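PDB 5IG9: ATP grasp ligase from Microcystis aeruginosa MRC, which probably catalyses ATP-dependent bond formation at peptide carboxylates, as an ATP-grasp ligase of the MvdD family whose members close side-chain rings in microviridin-type peptides. Local coordinates for residues I210-I218 against T227-L235; M270-D281 against F292-F301. All coordinates share one frame; numbering follows the deposited sequence.

Contact 1. Residues I210-I218 against T227-L235; sequences IPKALELRI and TAAINSQQL
Thr227 lies alongside Ile218, the two side chains pointing the same way, with Thr227 CG2 4.0 Å from Ile218 CG1; Leu258 packs against the threonine from a loop. At the next step Ala228 and Arg217 form a hydrogen-bonded pair. Arg217 N reaches Ala228 O at 2.8 Å in an almost straight bond, whereas Ala228 N meets Arg217 O from above its carbonyl plane. The Arg217 side chain, with CG anti to the backbone N (chi1 -178°), leads away from this strand to a salt bridge with Asp281. Ala229 turns its methyl to the face shared with Thr227, where Leu216 CD2 sits 3.6 Å from Ala229 CB. This ladder is the antiparallel hairpin of strands 214-221 and 224-231, part of the five-stranded sheet; beside it, Ala213 and Leu214 both face Val284 in a classic beta bulge. Ile230 exchanges two backbone bonds with Glu215, the shorter being Glu215 N to Ile230 O at 3.0 Å. Its CG2 branch rests on Glu215 CB, while the longer arm extends away and Trp253 touches the side chain. Leu214 CD2 lies against Asn231 CA at 3.6 Å, and Asn231 OD1 accepts from Gln233 N in an Asx turn. With an alanine here, Gln233 N would probably lose its acceptor and the turn would be set freer to move. Ser232 OG stands 3.5 Å from Lys212 NZ, and Ser232 CB borders the Glu215 carboxylate, which makes a long salt bridge with that lysine. Gln233 lays its CG and CD along Ala213, with Gln233 NE2 3.8 Å from Ala213 CB.

Contact 2. Residues M270-D281 against F292-F301; sequences MKYFGLNYGAID and FLEINPVGEF
Ile295 pushes its CD1 into a hollow between Met270 and Leu275, 3.6 Å from Met270 SD and 3.8 Å from Leu275 CD1. With Ile295 CG1 anti to the backbone N (chi1 169°), the longer branch reaches this pocket. Gly278 helps to leave room: a CB there would be tight against Ile295 CD1 and crowded by the methionine sulfur. Leu275, whose N bonds to Met270 O in the Schellman motif that ends the helix, with Gly274 as its C-prime residue, also presses CD1 on the Pro297 ring. Further along, Ile280 sets CG1 against Ile295 CB and turns CG2 to Phe292 CE1 at 3.7 Å, crossing the phenylalanine at about a right angle. Ala279 CB fits against Gly299 CA; a CB on that glycine would clash with the alanine methyl. The type I turn from Asn296 to Gly299 folds the chain so that Ala279 N and Gly299 N grip Asn296 O from opposite faces of its plane. Pro297 O and Gly299 O meet the Tyr277 ring at its edge, and Tyr277 OH donates to Gly299 O in a bond whose very short modelled length is doubtful. Leu293 and Glu294 together face Asp281 as a classic beta bulge. Asp281, salt-bridged to Arg217, shares a face with Glu294 and Asn296, consistent with the acidic residue and Glu-x-Asn set that binds ATP's magnesium ions in ATP-grasp enzymes.

How the contacts relate
From the N terminus, the chain first builds the parallel sheet that includes strands 3-7 and 111-113, then the antiparallel sheet from 142-145 to 204-208, before contact 1 closes the short connection between strands 214-221 and 224-231. Helix 260-273 then leads into contact 2, which closes the next hairpin, strands 277-284 and 290-296. The contacts follow in series, neither enclosing the other nor crossing it, with centres about 18 Å apart. They nonetheless belong to one sheet, because strands 214-221 and 277-284 are neighbours: Ile218 O probably accepts a hydrogen bond from Ile280 N. Arg217 NH2 also packs on Ala279 CB, joining the first hairpin to the face of the second that carries the probable magnesium-binding side chains.

Contact 1. Residues I210-I218 against T227-L235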
loop_
_atom_site.group_PDB
_atom_site.type_symbol
_atom_site.label_atom_id
_atom_site.label_comp_id
_atom_site.label_asym_id
_atom_site.label_seq_id
_atom_site.Cartn_x
_atom_site.Cartn_y
_atom_site.Cartn_z
ATOM N N ILE A 210 8.489 28.301 -1.741
ATOM C CA ILE A 210 9.250 29.023 -0.726
ATOM C C ILE A 210 10.643 29.309 -1.284
ATOM O O ILE A 210 11.368 28.358 -1.610
ATOM C CB ILE A 210 9.341 28.228 0.583
ATOM C CG1 ILE A 210 7.951 28.050 1.193
ATOM C CG2 ILE A 210 10.292 28.921 1.552
ATOM C CD1 ILE A 210 7.943 27.193 2.429
ATOM N N PRO A 211 11.049 30.570 -1.396
ATOM C CA PRO A 211 12.419 30.866 -1.837
ATOM C C PRO A 211 13.428 30.370 -0.816
ATOM O O PRO A 211 13.310 30.633 0.383
ATOM C CB PRO A 211 12.432 32.396 -1.956
ATOM C CG PRO A 211 10.989 32.784 -2.072
ATOM C CD PRO A 211 10.253 31.795 -1.223
ATOM N N LYS A 212 14.424 29.642 -1.300
ATOM C CA LYS A 212 15.345 28.925 -0.439
ATOM C C LYS A 212 16.775 29.345 -0.736
ATOM O O LYS A 212 17.124 29.670 -1.875
ATOM C CB LYS A 212 15.193 27.409 -0.620
ATOM C CG LYS A 212 15.265 26.960 -2.071
ATOM C CD LYS A 212 14.307 25.819 -2.343
ATOM C CE LYS A 212 14.095 25.619 -3.835
ATOM N NZ LYS A 212 15.341 25.178 -4.525
ATOM N N ALA A 213 17.592 29.348 0.313
ATOM C CA ALA A 213 19.023 29.566 0.173
ATOM C C ALA A 213 19.770 28.250 0.041
ATOM O O ALA A 213 20.731 28.153 -0.730
ATOM C CB ALA A 213 19.557 30.352 1.371
ATOM N N LEU A 214 19.333 27.229 0.771
ATOM C CA LEU A 214 19.979 25.928 0.763
ATOM C C LEU A 214 18.942 24.823 0.630
ATOM O O LEU A 214 17.797 24.960 1.068
ATOM C CB LEU A 214 20.803 25.704 2.039
ATOM C CG LEU A 214 22.031 26.586 2.267
ATOM C CD1 LEU A 214 22.670 26.257 3.603
ATOM C CD2 LEU A 214 23.040 26.425 1.143
ATOM N N GLU A 215 19.363 23.725 0.010
ATOM C CA GLU A 215 18.614 22.478 -0.017
ATOM C C GLU A 215 19.340 21.458 0.847
ATOM O O GLU A 215 20.550 21.260 0.691
ATOM C CB GLU A 215 18.465 21.951 -1.448
ATOM C CG GLU A 215 17.531 22.768 -2.324
ATOM C CD GLU A 215 17.250 22.102 -3.657
ATOM O OE1 GLU A 215 18.154 22.077 -4.520
ATOM O OE2 GLU A 215 16.123 21.594 -3.836
ATOM N N LEU A 216 18.607 20.824 1.760
ATOM C CA LEU A 216 19.167 19.836 2.672
ATOM C C LEU A 216 18.723 18.439 2.258
ATOM O O LEU A 216 17.542 18.218 1.969
ATOM C CB LEU A 216 18.734 20.105 4.116
ATOM C CG LEU A 216 19.011 21.486 4.709
ATOM C CD1 LEU A 216 18.618 21.524 6.174
ATOM C CD2 LEU A 216 20.468 21.859 4.535
ATOM N N ARG A 217 19.669 17.502 2.235
ATOM C CA ARG A 217 19.392 16.082 2.045
ATOM C C ARG A 217 19.839 15.354 3.301
ATOM O O ARG A 217 21.037 15.242 3.564
ATOM C CB ARG A 217 20.101 15.536 0.809
ATOM C CG ARG A 217 19.812 14.069 0.529
ATOM C CD ARG A 217 18.366 13.848 0.099
ATOM N NE ARG A 217 18.126 12.470 -0.325
ATOM C CZ ARG A 217 17.021 12.060 -0.938
ATOM N NH1 ARG A 217 16.048 12.921 -1.201
ATOM N NH2 ARG A 217 16.888 10.788 -1.291
ATOM N N ILE A 218 18.878 14.855 4.066
ATOM C CA ILE A 218 19.124 14.283 5.384
ATOM C C ILE A 218 18.812 12.796 5.331
ATOM O O ILE A 218 17.665 12.404 5.091
ATOM C CB ILE A 218 18.287 14.989 6.459
ATOM C CG1 ILE A 218 18.534 16.496 6.384
ATOM C CG2 ILE A 218 18.610 14.439 7.836
ATOM C CD1 ILE A 218 17.555 17.308 7.176
ATOM N N THR A 227 23.618 14.817 7.270
ATOM C CA THR A 227 23.021 16.017 6.700
ATOM C C THR A 227 23.948 16.605 5.648
ATOM O O THR A 227 25.124 16.862 5.925
ATOM C CB THR A 227 22.734 17.058 7.782
ATOM O OG1 THR A 227 21.873 16.492 8.775
ATOM C CG2 THR A 227 22.056 18.276 7.172
ATOM N N ALA A 228 23.408 16.831 4.454
ATOM C CA ALA A 228 24.144 17.425 3.349
ATOM C C ALA A 228 23.379 18.625 2.809
ATOM O O ALA A 228 22.148 18.599 2.718
ATOM C CB ALA A 228 24.383 16.401 2.236
ATOM N N ALA A 229 24.110 19.677 2.448
ATOM C CA ALA A 229 23.512 20.913 1.963
ATOM C C ALA A 229 24.143 21.315 0.639
ATOM O O ALA A 229 25.290 20.969 0.349
ATOM C CB ALA A 229 23.674 22.053 2.973
ATOM N N ILE A 230 23.379 22.052 -0.162
ATOM C CA ILE A 230 23.859 22.584 -1.430
ATOM C C ILE A 230 23.208 23.940 -1.658
ATOM O O ILE A 230 22.019 24.132 -1.372
ATOM C CB ILE A 230 23.577 21.621 -2.603
ATOM C CG1 ILE A 230 24.206 22.138 -3.896
ATOM C CG2 ILE A 230 22.082 21.414 -2.798
ATOM C CD1 ILE A 230 24.077 21.173 -5.053
ATOM N N ASN A 231 23.997 24.889 -2.154
ATOM C CA ASN A 231 23.504 26.225 -2.468
ATOM C C ASN A 231 22.858 26.191 -3.845
ATOM O O ASN A 231 23.549 26.083 -4.863
ATOM C CB ASN A 231 24.642 27.237 -2.412
ATOM C CG ASN A 231 24.162 28.667 -2.549
ATOM O OD1 ASN A 231 23.425 29.007 -3.476
ATOM N ND2 ASN A 231 24.579 29.516 -1.619
ATOM N N SER A 232 21.534 26.285 -3.881
ATOM C CA SER A 232 20.796 26.270 -5.132
ATOM C C SER A 232 20.410 27.662 -5.604
ATOM O O SER A 232 19.718 27.787 -6.622
ATOM C CB SER A 232 19.536 25.417 -4.981
ATOM O OG SER A 232 18.747 25.886 -3.906
ATOM N N GLN A 233 20.838 28.704 -4.894
ATOM C CA GLN A 233 20.461 30.068 -5.243
ATOM C C GLN A 233 20.965 30.427 -6.632
ATOM O O GLN A 233 22.174 30.429 -6.884
ATOM C CB GLN A 233 21.015 31.049 -4.217
ATOM C CG GLN A 233 20.417 30.924 -2.829
ATOM C CD GLN A 233 20.897 32.019 -1.899
ATOM O OE1 GLN A 233 20.325 33.109 -1.858
ATOM N NE2 GLN A 233 21.963 31.739 -1.157
ATOM N N GLN A 234 20.026 30.702 -7.541
ATOM C CA GLN A 234 20.405 31.230 -8.846
ATOM C C GLN A 234 20.988 32.632 -8.711
ATOM O O GLN A 234 21.921 32.996 -9.437
ATOM C CB GLN A 234 19.195 31.224 -9.779
ATOM C CG GLN A 234 19.517 31.559 -11.225
ATOM C CD GLN A 234 18.305 31.467 -12.136
ATOM O OE1 GLN A 234 17.387 30.681 -11.894
ATOM N NE2 GLN A 234 18.295 32.279 -13.187
ATOM N N LEU A 235 20.459 33.423 -7.781
ATOM C CA LEU A 235 21.011 34.727 -7.422
ATOM C C LEU A 235 21.376 34.680 -5.942
ATOM O O LEU A 235 20.499 34.774 -5.077
ATOM C CB LEU A 235 20.017 35.847 -7.719
ATOM C CG LEU A 235 20.343 37.223 -7.131
ATOM C CD1 LEU A 235 21.691 37.726 -7.632
ATOM C CD2 LEU A 235 19.242 38.214 -7.454
#

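Contact 2. Residues M270-D281 against F292-F301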
loop_
_atom_site.group_PDB
_atom_site.type_symbol
_atom_site.label_atom_id
_atom_site.label_comp_id
_atom_site.label_asym_id
_atom_site.label_seq_id
_atom_site.Cartn_x
_atom_site.Cartn_y
_atom_site.Cartn_z
ATOM N N MET A 270 10.847 10.085 12.744
ATOM C CA MET A 270 11.174 8.690 12.462
ATOM C C MET A 270 10.510 7.760 13.470
ATOM O O MET A 270 9.974 6.709 13.102
ATOM C CB MET A 270 12.691 8.495 12.477
ATOM C CG MET A 270 13.447 9.390 11.511
ATOM S SD MET A 270 13.309 8.876 9.792
ATOM C CE MET A 270 14.207 7.329 9.843
ATOM N N LYS A 271 10.529 8.137 14.751
ATOM C CA LYS A 271 9.976 7.271 15.787
ATOM C C LYS A 271 8.463 7.137 15.658
ATOM O O LYS A 271 7.902 6.074 15.945
ATOM C CB LYS A 271 10.352 7.801 17.170
ATOM C CG LYS A 271 9.956 6.874 18.304
ATOM C CD LYS A 271 10.393 7.405 19.661
ATOM C CE LYS A 271 9.619 8.657 20.042
ATOM N NZ LYS A 271 9.671 8.910 21.510
ATOM N N TYR A 272 7.782 8.204 15.232
ATOM C CA TYR A 272 6.335 8.123 15.063
ATOM C C TYR A 272 5.967 7.090 14.006
ATOM O O TYR A 272 5.092 6.244 14.223
ATOM C CB TYR A 272 5.760 9.494 14.699
ATOM C CG TYR A 272 4.296 9.429 14.325
ATOM C CD1 TYR A 272 3.310 9.429 15.301
ATOM C CD2 TYR A 272 3.902 9.345 12.994
ATOM C CE1 TYR A 272 1.971 9.359 14.963
ATOM C CE2 TYR A 272 2.569 9.270 12.649
ATOM C CZ TYR A 272 1.607 9.278 13.633
ATOM O OH TYR A 272 0.278 9.206 13.281
ATOM N N PHE A 273 6.628 7.143 12.851
ATOM C CA PHE A 273 6.334 6.211 11.772
ATOM C C PHE A 273 6.986 4.848 11.965
ATOM O O PHE A 273 6.655 3.918 11.224
ATOM C CB PHE A 273 6.765 6.807 10.428
ATOM C CG PHE A 273 5.900 7.944 9.970
ATOM C CD1 PHE A 273 4.589 7.718 9.583
ATOM C CD2 PHE A 273 6.392 9.237 9.928
ATOM C CE1 PHE A 273 3.787 8.760 9.163
ATOM C CE2 PHE A 273 5.594 10.284 9.508
ATOM C CZ PHE A 273 4.292 10.044 9.127
ATOM N N GLY A 274 7.888 4.710 12.936
ATOM C CA GLY A 274 8.556 3.446 13.182
ATOM C C GLY A 274 9.673 3.117 12.221
ATOM O O GLY A 274 9.919 1.937 11.947
ATOM N N LEU A 275 10.366 4.121 11.700
ATOM C CA LEU A 275 11.392 3.905 10.694
ATOM C C LEU A 275 12.781 3.931 11.315
ATOM O O LEU A 275 13.048 4.676 12.261
ATOM C CB LEU A 275 11.304 4.962 9.592
ATOM C CG LEU A 275 10.022 4.969 8.759
ATOM C CD1 LEU A 275 10.101 6.023 7.666
ATOM C CD2 LEU A 275 9.753 3.597 8.166
ATOM N N ASN A 276 13.668 3.098 10.769
ATOM C CA ASN A 276 15.090 3.177 11.069
ATOM C C ASN A 276 15.920 3.592 9.860
ATOM O O ASN A 276 17.150 3.639 9.958
ATOM C CB ASN A 276 15.600 1.841 11.628
ATOM C CG ASN A 276 15.250 1.651 13.096
ATOM O OD1 ASN A 276 15.624 2.461 13.946
ATOM N ND2 ASN A 276 14.525 0.581 13.397
ATOM N N TYR A 277 15.285 3.887 8.727
ATOM C CA TYR A 277 15.938 4.532 7.597
ATOM C C TYR A 277 14.977 5.543 6.996
ATOM O O TYR A 277 13.762 5.333 6.988
ATOM C CB TYR A 277 16.382 3.533 6.517
ATOM C CG TYR A 277 16.910 4.203 5.264
ATOM C CD1 TYR A 277 18.241 4.588 5.168
ATOM C CD2 TYR A 277 16.073 4.468 4.184
ATOM C CE1 TYR A 277 18.726 5.210 4.031
ATOM C CE2 TYR A 277 16.549 5.089 3.044
ATOM C CZ TYR A 277 17.875 5.458 2.973
ATOM O OH TYR A 277 18.356 6.074 1.842
ATOM N N GLY A 278 15.531 6.643 6.492
ATOM C CA GLY A 278 14.718 7.659 5.852
ATOM C C GLY A 278 15.524 8.723 5.139
ATOM O O GLY A 278 16.539 9.194 5.661
ATOM N N ALA A 279 15.091 9.106 3.943
ATOM C CA ALA A 279 15.694 10.214 3.212
ATOM C C ALA A 279 14.757 11.410 3.317
ATOM O O ALA A 279 13.647 11.388 2.777
ATOM C CB ALA A 279 15.957 9.840 1.756
ATOM N N ILE A 280 15.206 12.446 4.022
ATOM C CA ILE A 280 14.392 13.611 4.342
ATOM C C ILE A 280 14.874 14.795 3.522
ATOM O O ILE A 280 16.082 15.028 3.396
ATOM C CB ILE A 280 14.439 13.936 5.847
ATOM C CG1 ILE A 280 13.996 12.720 6.659
ATOM C CG2 ILE A 280 13.580 15.156 6.163
ATOM C CD1 ILE A 280 13.946 12.972 8.142
ATOM N N ASP A 281 13.926 15.542 2.970
ATOM C CA ASP A 281 14.202 16.739 2.193
ATOM C C ASP A 281 13.774 17.959 2.995
ATOM O O ASP A 281 12.634 18.028 3.467
ATOM C CB ASP A 281 13.470 16.703 0.850
ATOM C CG ASP A 281 14.071 15.700 -0.110
ATOM O OD1 ASP A 281 15.269 15.400 0.039
ATOM O OD2 ASP A 281 13.355 15.223 -1.017
ATOM N N PHE A 292 10.296 21.663 6.497
ATOM C CA PHE A 292 10.238 20.244 6.171
ATOM C C PHE A 292 9.450 20.042 4.883
ATOM O O PHE A 292 8.343 20.566 4.733
ATOM C CB PHE A 292 9.591 19.457 7.310
ATOM C CG PHE A 292 9.299 18.021 6.967
ATOM C CD1 PHE A 292 10.287 17.056 7.082
ATOM C CD2 PHE A 292 8.041 17.635 6.527
ATOM C CE1 PHE A 292 10.026 15.734 6.764
ATOM C CE2 PHE A 292 7.776 16.312 6.207
ATOM C CZ PHE A 292 8.770 15.363 6.328
ATOM N N LEU A 293 10.011 19.263 3.959
ATOM C CA LEU A 293 9.348 18.965 2.695
ATOM C C LEU A 293 8.811 17.541 2.646
ATOM O O LEU A 293 7.606 17.341 2.457
ATOM C CB LEU A 293 10.302 19.207 1.519
ATOM C CG LEU A 293 10.716 20.649 1.223
ATOM C CD1 LEU A 293 11.554 20.704 -0.044
ATOM C CD2 LEU A 293 9.500 21.558 1.109
ATOM N N GLU A 294 9.671 16.540 2.817
ATOM C CA GLU A 294 9.287 15.164 2.543
ATOM C C GLU A 294 10.277 14.208 3.194
ATOM O O GLU A 294 11.473 14.494 3.262
ATOM C CB GLU A 294 9.231 14.916 1.029
ATOM C CG GLU A 294 9.033 13.466 0.615
ATOM C CD GLU A 294 9.061 13.296 -0.890
ATOM O OE1 GLU A 294 8.738 14.273 -1.598
ATOM O OE2 GLU A 294 9.417 12.195 -1.364
ATOM N N ILE A 295 9.767 13.077 3.669
ATOM C CA ILE A 295 10.589 11.939 4.056
ATOM C C ILE A 295 10.224 10.768 3.153
ATOM O O ILE A 295 9.046 10.407 3.032
ATOM C CB ILE A 295 10.413 11.566 5.541
ATOM C CG1 ILE A 295 11.069 10.215 5.830
ATOM C CG2 ILE A 295 8.948 11.544 5.930
ATOM C CD1 ILE A 295 10.896 9.758 7.260
ATOM N N ASN A 296 11.230 10.193 2.506
ATOM C CA ASN A 296 11.030 9.022 1.664
ATOM C C ASN A 296 11.641 7.813 2.352
ATOM O O ASN A 296 12.875 7.719 2.442
ATOM C CB ASN A 296 11.653 9.231 0.285
ATOM C CG ASN A 296 11.337 8.101 -0.677
ATOM O OD1 ASN A 296 10.578 7.184 -0.357
ATOM N ND2 ASN A 296 11.909 8.169 -1.873
ATOM N N PRO A 297 10.836 6.868 2.847
ATOM C CA PRO A 297 11.401 5.732 3.592
ATOM C C PRO A 297 12.302 4.830 2.764
ATOM O O PRO A 297 12.973 3.967 3.344
ATOM C CB PRO A 297 10.155 4.973 4.075
ATOM C CG PRO A 297 9.043 5.970 4.006
ATOM C CD PRO A 297 9.365 6.848 2.839
ATOM N N VAL A 298 12.343 4.994 1.442
ATOM C CA VAL A 298 13.207 4.185 0.588
ATOM C C VAL A 298 13.969 5.083 -0.379
ATOM O O VAL A 298 14.333 4.660 -1.482
ATOM C CB VAL A 298 12.401 3.118 -0.176
ATOM C CG1 VAL A 298 11.838 2.072 0.780
ATOM C CG2 VAL A 298 11.284 3.768 -0.977
ATOM N N GLY A 299 14.217 6.326 0.026
ATOM C CA GLY A 299 14.961 7.238 -0.814
ATOM C C GLY A 299 16.409 6.822 -0.978
ATOM O O GLY A 299 16.982 6.094 -0.163
ATOM N N GLU A 300 17.004 7.314 -2.063
ATOM C CA GLU A 300 18.359 6.943 -2.436
ATOM C C GLU A 300 19.377 7.582 -1.499
ATOM O O GLU A 300 19.067 8.486 -0.718
ATOM C CB GLU A 300 18.647 7.353 -3.882
ATOM C CG GLU A 300 18.008 6.455 -4.926
ATOM C CD GLU A 300 18.736 5.136 -5.076
ATOM O OE1 GLU A 300 19.778 4.949 -4.407
ATOM O OE2 GLU A 300 18.269 4.286 -5.863
ATOM N N PHE A 301 20.611 7.093 -1.579
ATOM C CA PHE A 301 21.660 7.623 -0.721
ATOM C C PHE A 301 23.016 7.504 -1.397
ATOM O O PHE A 301 23.978 8.145 -0.968
ATOM C CB PHE A 301 21.665 6.884 0.628
ATOM C CG PHE A 301 22.094 5.440 0.535
ATOM C CD1 PHE A 301 23.430 5.091 0.653
ATOM C CD2 PHE A 301 21.160 4.427 0.368
ATOM C CE1 PHE A 301 23.833 3.768 0.582
ATOM C CE2 PHE A 301 21.556 3.097 0.300
ATOM C CZ PHE A 301 22.893 2.767 0.407
#